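Local coordinates for sefir domain protein (Bacillus cereus F65185, PDB 5Y8E) that probably takes part in signalling through SEFIR-SEFIR interactions, as a bacterial member of the SEFIR domain family, at residues 22-32 with 135-143. Numbering follows the deposited sequence.
Sequences LANKLMKESGV and YKELERLIW
Tyr-135 enters helix 22-29 as a knob, its side chain lodged among Leu-22, Lys-25, Leu-26 and Glu-29. With CG anti to the backbone N (chi1 -176°), the ring is thrown across the gap between helices whose axes cross at -66°. The extended Lys-25 chain runs antiparallel to it over one face: CE lies 3.6 Å from the ring centroid in a CH-pi contact, and NZ adds a cation-pi interaction. Leu-22 CD1 meets the ring edge in plane. The phenol then begins a short hydrogen-bond chain: Tyr-135 OH donates to Ser-30 OG (2.6 Å), which in turn donates to Glu-139 OE1 (2.7 Å) on its anti lone pair, so the buried serine hydroxyl is gripped twice. The carbonyl of the same residue, Ser-30 O, accepts a separate bond from Trp-143 NE1 (3.0 Å), in the carbonyl plane and near the indole plane though bent at hydrogen (142°). On the side facing the sheet, Leu-26 CD2 packs on Ile-142 CD1 (3.8 Å), and Val-32 CG1 on Ile-142 CG2. The contact joins helix 13-29, with its exit toward strand 33-35, to helix 131-143; Leu-26, Leu-138 and Ile-142 all rest on Leu-62 of strand 60-65, while Leu-138 and Ile-142 also reach Ile-101 of strand 100-108.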
# COMPACT_ATOMS: atom_id res chain seq x y z
N LEU A 22 1.55 -5.40 11.00
CA LEU A 22 0.82 -4.17 10.68
C LEU A 22 -0.65 -4.47 10.39
O LEU A 22 -1.54 -3.76 10.87
CB LEU A 22 1.44 -3.45 9.49
CG LEU A 22 0.80 -2.09 9.19
CD1 LEU A 22 1.09 -1.13 10.35
CD2 LEU A 22 1.29 -1.54 7.88
N ALA A 23 -0.91 -5.51 9.64
CA ALA A 23 -2.26 -5.91 9.33
C ALA A 23 -3.08 -6.21 10.61
O ALA A 23 -4.16 -5.79 10.80
CB ALA A 23 -2.24 -7.11 8.43
N ASN A 24 -2.43 -6.95 11.49
CA ASN A 24 -3.09 -7.33 12.73
C ASN A 24 -3.35 -6.10 13.55
O ASN A 24 -4.37 -5.95 14.11
CB ASN A 24 -2.29 -8.36 13.51
CG ASN A 24 -2.61 -9.77 13.08
OD1 ASN A 24 -3.70 -10.20 13.17
ND2 ASN A 24 -1.67 -10.44 12.59
N LYS A 25 -2.39 -5.23 13.60
CA LYS A 25 -2.48 -4.04 14.42
C LYS A 25 -3.63 -3.13 13.96
O LYS A 25 -4.39 -2.64 14.72
CB LYS A 25 -1.16 -3.29 14.40
CG LYS A 25 -1.12 -2.10 15.33
CD LYS A 25 0.25 -1.49 15.44
CE LYS A 25 0.34 -0.33 16.37
NZ LYS A 25 1.62 0.38 16.34
N LEU A 26 -3.70 -2.97 12.64
CA LEU A 26 -4.75 -2.17 12.04
C LEU A 26 -6.14 -2.68 12.39
O LEU A 26 -7.00 -1.91 12.65
CB LEU A 26 -4.61 -2.09 10.52
CG LEU A 26 -3.49 -1.24 9.96
CD1 LEU A 26 -3.22 -1.51 8.49
CD2 LEU A 26 -3.70 0.19 10.23
N MET A 27 -6.31 -3.98 12.38
CA MET A 27 -7.61 -4.54 12.69
C MET A 27 -7.89 -4.44 14.21
O MET A 27 -8.96 -4.19 14.63
CB MET A 27 -7.74 -5.98 12.19
CG MET A 27 -7.81 -6.07 10.68
SD MET A 27 -8.61 -7.61 10.06
CE MET A 27 -10.17 -7.39 10.75
N LYS A 28 -6.86 -4.64 15.00
CA LYS A 28 -7.02 -4.65 16.45
C LYS A 28 -7.24 -3.26 17.03
O LYS A 28 -8.05 -3.08 17.90
CB LYS A 28 -5.83 -5.34 17.16
CG LYS A 28 -5.84 -5.19 18.64
CD LYS A 28 -5.17 -6.33 19.39
CE LYS A 28 -4.93 -5.97 20.89
NZ LYS A 28 -3.81 -6.75 21.48
N GLU A 29 -6.47 -2.30 16.54
CA GLU A 29 -6.38 -0.99 17.18
C GLU A 29 -7.09 0.14 16.44
O GLU A 29 -7.38 1.15 17.02
CB GLU A 29 -4.92 -0.59 17.42
CG GLU A 29 -4.16 -1.55 18.25
CD GLU A 29 -2.80 -1.07 18.67
OE1 GLU A 29 -2.48 0.09 18.48
OE2 GLU A 29 -2.06 -1.90 19.18
N SER A 30 -7.30 -0.05 15.16
CA SER A 30 -7.78 1.03 14.30
C SER A 30 -9.17 0.79 13.70
O SER A 30 -9.68 1.63 12.96
CB SER A 30 -6.76 1.35 13.21
OG SER A 30 -5.52 1.73 13.78
N GLY A 31 -9.78 -0.35 14.02
CA GLY A 31 -11.16 -0.60 13.62
C GLY A 31 -11.40 -0.66 12.12
O GLY A 31 -12.46 -0.27 11.64
N VAL A 32 -10.41 -1.14 11.38
CA VAL A 32 -10.60 -1.32 9.94
C VAL A 32 -10.58 -2.79 9.57
O VAL A 32 -10.13 -3.64 10.34
CB VAL A 32 -9.55 -0.56 9.10
CG1 VAL A 32 -9.57 0.93 9.41
CG2 VAL A 32 -8.16 -1.15 9.33
N TYR A 135 2.44 5.48 13.04
CA TYR A 135 1.21 4.69 13.02
C TYR A 135 -0.02 5.58 13.17
O TYR A 135 -1.04 5.37 12.51
CB TYR A 135 1.23 3.61 14.10
CG TYR A 135 0.01 2.71 14.02
CD1 TYR A 135 -0.01 1.62 13.17
CD2 TYR A 135 -1.13 2.99 14.76
CE1 TYR A 135 -1.13 0.80 13.06
CE2 TYR A 135 -2.26 2.19 14.66
CZ TYR A 135 -2.25 1.10 13.81
OH TYR A 135 -3.36 0.30 13.71
N LYS A 136 0.09 6.57 14.05
CA LYS A 136 -1.00 7.53 14.25
C LYS A 136 -1.33 8.23 12.94
O LYS A 136 -2.51 8.43 12.61
CB LYS A 136 -0.60 8.55 15.32
CG LYS A 136 -1.66 9.61 15.62
CD LYS A 136 -1.12 10.57 16.68
CE LYS A 136 -2.12 11.67 17.01
NZ LYS A 136 -2.37 12.57 15.85
N GLU A 137 -0.30 8.61 12.18
CA GLU A 137 -0.53 9.29 10.92
C GLU A 137 -1.12 8.35 9.87
O GLU A 137 -2.00 8.74 9.10
CB GLU A 137 0.75 9.96 10.39
CG GLU A 137 0.59 10.62 9.02
CD GLU A 137 -0.31 11.86 9.01
OE1 GLU A 137 -0.86 12.24 10.07
OE2 GLU A 137 -0.45 12.46 7.93
N LEU A 138 -0.66 7.10 9.86
CA LEU A 138 -1.22 6.10 8.95
C LEU A 138 -2.72 5.93 9.22
O LEU A 138 -3.53 5.88 8.29
CB LEU A 138 -0.51 4.76 9.10
CG LEU A 138 -1.13 3.56 8.37
CD1 LEU A 138 -1.17 3.78 6.86
CD2 LEU A 138 -0.36 2.29 8.70
N GLU A 139 -3.06 5.84 10.49
CA GLU A 139 -4.44 5.68 10.93
C GLU A 139 -5.29 6.87 10.49
O GLU A 139 -6.41 6.70 9.98
CB GLU A 139 -4.45 5.51 12.44
CG GLU A 139 -5.80 5.29 13.06
CD GLU A 139 -5.69 5.19 14.55
OE1 GLU A 139 -5.73 4.06 15.08
OE2 GLU A 139 -5.55 6.25 15.20
N ARG A 140 -4.75 8.08 10.67
CA ARG A 140 -5.43 9.30 10.23
C ARG A 140 -5.71 9.26 8.73
O ARG A 140 -6.82 9.56 8.29
CB ARG A 140 -4.59 10.54 10.56
CG ARG A 140 -5.34 11.85 10.33
CD ARG A 140 -4.44 13.08 10.41
NE ARG A 140 -3.49 13.14 9.30
CZ ARG A 140 -3.80 13.54 8.07
NH1 ARG A 140 -5.04 13.92 7.78
NH2 ARG A 140 -2.87 13.57 7.13
N LEU A 141 -4.70 8.90 7.94
CA LEU A 141 -4.83 8.86 6.48
C LEU A 141 -5.86 7.83 6.03
O LEU A 141 -6.61 8.05 5.07
CB LEU A 141 -3.47 8.58 5.85
CG LEU A 141 -2.45 9.71 5.94
CD1 LEU A 141 -1.05 9.20 5.63
CD2 LEU A 141 -2.83 10.82 4.98
N ILE A 142 -5.90 6.70 6.72
CA ILE A 142 -6.86 5.64 6.40
C ILE A 142 -8.31 6.10 6.60
O ILE A 142 -9.17 5.86 5.75
CB ILE A 142 -6.56 4.35 7.20
CG1 ILE A 142 -5.38 3.61 6.57
CG2 ILE A 142 -7.80 3.45 7.27
CD1 ILE A 142 -4.79 2.50 7.45
N TRP A 143 -8.56 6.80 7.71
CA TRP A 143 -9.91 7.26 8.04
C TRP A 143 -10.31 8.56 7.35
O TRP A 143 -11.47 8.95 7.36
CB TRP A 143 -10.07 7.37 9.56
CG TRP A 143 -10.28 6.04 10.22
CD1 TRP A 143 -9.31 5.17 10.67
CD2 TRP A 143 -11.53 5.40 10.47
NE1 TRP A 143 -9.90 4.04 11.20
CE2 TRP A 143 -11.27 4.16 11.08
CE3 TRP A 143 -12.86 5.77 10.24
CZ2 TRP A 143 -12.28 3.29 11.47
CZ3 TRP A 143 -13.87 4.90 10.63
CH2 TRP A 143 -13.57 3.68 11.24